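Local coordinates for argininosuccinate lyase (Chelativorans sp., PDB 6RX8), which catalyses, as an EDDS lyase of the argininosuccinate lyase family, the release of fumarate by cleavage of a carbon-nitrogen bond, at the interface of chains A and B. Sequence-based numbering; all coordinates share one arbitrary frame. Chains: chain A/B, Argininosuccinate lyase.

The interface of chains A and B. Residues chain A 113, 202-203, 319-320, 322; chain B 158-159, 163.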
ATOM      1  N   ASN A 113      18.274 -10.553 -19.865  1.00 17.10           N
ATOM      2  CA  ASN A 113      16.962  -9.951 -19.669  1.00 17.65           C
ATOM      3  C   ASN A 113      15.852 -10.913 -20.065  1.00 18.22           C
ATOM      4  O   ASN A 113      14.898 -11.114 -19.305  1.00 17.34           O
ATOM      5  CB  ASN A 113      16.853  -8.649 -20.458  1.00 17.89           C
ATOM      6  CG  ASN A 113      17.889  -7.636 -20.043  1.00 18.97           C
ATOM      7  OD1 ASN A 113      18.546  -7.789 -19.010  1.00 17.50           O
ATOM      8  ND2 ASN A 113      18.042  -6.590 -20.841  1.00 18.82           N
ATOM      9  N   ALA A 202      18.035  -8.679 -25.499  1.00 18.47           N
ATOM     10  CA  ALA A 202      18.187  -7.570 -24.588  1.00 18.64           C
ATOM     11  C   ALA A 202      16.886  -6.808 -24.437  1.00 17.09           C
ATOM     12  O   ALA A 202      16.598  -6.299 -23.348  1.00 16.78           O
ATOM     13  CB  ALA A 202      19.296  -6.630 -25.066  1.00 18.52           C
ATOM     14  N   THR A 203      16.096  -6.726 -25.513  1.00 18.02           N
ATOM     15  CA  THR A 203      14.891  -5.911 -25.569  1.00 17.44           C
ATOM     16  C   THR A 203      14.455  -5.646 -27.007  1.00 17.49           C
ATOM     17  O   THR A 203      13.365  -5.108 -27.224  1.00 18.78           O
ATOM     18  CB  THR A 203      15.094  -4.559 -24.877  1.00 18.37           C
ATOM     19  OG1 THR A 203      13.876  -3.803 -24.946  1.00 19.96           O
ATOM     20  CG2 THR A 203      16.188  -3.764 -25.549  1.00 17.56           C
ATOM     21  N   GLN A 319      10.637  -0.073 -19.895  1.00 18.28           N
ATOM     22  CA  GLN A 319      11.935  -0.640 -20.202  1.00 17.94           C
ATOM     23  C   GLN A 319      12.196  -1.842 -19.307  1.00 17.31           C
ATOM     24  O   GLN A 319      11.607  -1.981 -18.233  1.00 17.77           O
ATOM     25  CB  GLN A 319      13.088   0.350 -19.949  1.00 18.72           C
ATOM     26  CG  GLN A 319      13.054   1.648 -20.718  1.00 17.70           C
ATOM     27  CD  GLN A 319      14.053   2.661 -20.168  1.00 17.98           C
ATOM     28  OE1 GLN A 319      14.936   2.320 -19.376  1.00 17.80           O
ATOM     29  NE2 GLN A 319      13.914   3.911 -20.587  1.00 16.35           N
ATOM     30  N   MET A 320      13.132  -2.686 -19.726  1.00 19.34           N
ATOM     31  CA  MET A 320      13.805  -3.535 -18.758  1.00 18.73           C
ATOM     32  C   MET A 320      14.444  -2.625 -17.718  1.00 18.50           C
ATOM     33  O   MET A 320      15.095  -1.630 -18.058  1.00 18.25           O
ATOM     34  CB  MET A 320      14.858  -4.412 -19.429  1.00 19.70           C
ATOM     35  CG  MET A 320      15.629  -5.322 -18.464  1.00 17.81           C
ATOM     36  SD  MET A 320      16.921  -4.433 -17.553  1.00 24.67           S
ATOM     37  CE  MET A 320      17.374  -5.681 -16.346  1.00 34.30           C
ATOM     38  N   ALA A 322      16.282  -3.022 -13.647  1.00 18.20           N
ATOM     39  CA  ALA A 322      16.672  -3.801 -12.477  1.00 17.08           C
ATOM     40  C   ALA A 322      16.069  -3.258 -11.183  1.00 17.77           C
ATOM     41  O   ALA A 322      16.339  -3.807 -10.107  1.00 17.32           O
ATOM     42  CB  ALA A 322      18.201  -3.838 -12.379  1.00 17.00           C
TER
ATOM     43  N   THR B 158      17.466   0.198 -21.954  1.00 15.69           N
ATOM     44  CA  THR B 158      17.299  -0.620 -20.765  1.00 15.57           C
ATOM     45  C   THR B 158      18.091   0.050 -19.648  1.00 16.29           C
ATOM     46  O   THR B 158      19.204   0.536 -19.875  1.00 15.95           O
ATOM     47  CB  THR B 158      17.778  -2.064 -20.968  1.00 16.10           C
ATOM     48  OG1 THR B 158      19.192  -2.080 -21.197  1.00 17.58           O
ATOM     49  CG2 THR B 158      17.051  -2.731 -22.133  1.00 16.16           C
ATOM     50  N   GLN B 159      17.528   0.064 -18.441  1.00 18.44           N
ATOM     51  CA  GLN B 159      18.192   0.698 -17.294  1.00 18.16           C
ATOM     52  C   GLN B 159      18.547   2.153 -17.598  1.00 16.77           C
ATOM     53  O   GLN B 159      19.552   2.682 -17.120  1.00 17.09           O
ATOM     54  CB  GLN B 159      19.433  -0.109 -16.885  1.00 17.52           C
ATOM     55  CG  GLN B 159      19.091  -1.594 -16.675  1.00 19.25           C
ATOM     56  CD  GLN B 159      20.303  -2.493 -16.500  1.00 22.73           C
ATOM     57  OE1 GLN B 159      21.258  -2.124 -15.841  1.00 22.64           O
ATOM     58  NE2 GLN B 159      20.261  -3.681 -17.091  1.00 24.54           N
ATOM     59  N   ALA B 163      20.425   0.953 -25.499  1.00 18.91           N
ATOM     60  CA  ALA B 163      20.618  -0.490 -25.602  1.00 18.71           C
ATOM     61  C   ALA B 163      20.877  -0.901 -27.046  1.00 18.25           C
ATOM     62  O   ALA B 163      21.997  -1.296 -27.379  1.00 20.19           O
ATOM     63  CB  ALA B 163      19.409  -1.241 -25.035  1.00 18.77           C
TER
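A two-fold symmetric homo-oligomeric interface within the tetramer joins loops of chain A to the end of strand 153-158 of chain B and the loop residue after it; this small patch probably helps to hold the subunits in register. The backbone makes the main polar link: the amide N of B:Gln159 donates to the carbonyl O of A:Met320 over 3.0 Å, nearly straight at the hydrogen (166°) and in the carbonyl plane, a bond indifferent to side-chain identity. A:Met320, engineered in place of tyrosine, has CG anti to the backbone N (chi1 179°) and bends at chi2, so its SD lies 3.7 Å from CG of B:Gln159, the side chains side by side and pointing the same way; the amide NE2 adds a weak hydrogen bond to SD. B:Thr158, beta-branched as suits a strand, holds CG2 anti to its carbonyl carbon and OG1 in the crowded position (chi1 65°), turning the methyl toward chain A, 3.7 Å from CG2 of A:Thr203 and 3.9 Å from CB of A:Met320. Crossing B:Thr158 obliquely, A:Asn113 donates a hydrogen bond from ND2, in its own amide plane, to a lone pair of the A:Ala202 carbonyl O (2.9 Å), tying helix 112-147 to the A:Thr203 loop. An alanine at A:Asn113 would lose this bond and would probably loosen the loop against B:Thr158. With A:Asn113 and B:Thr158 both in the fumarate-binding site, the contact helps build an active site shared between subunits.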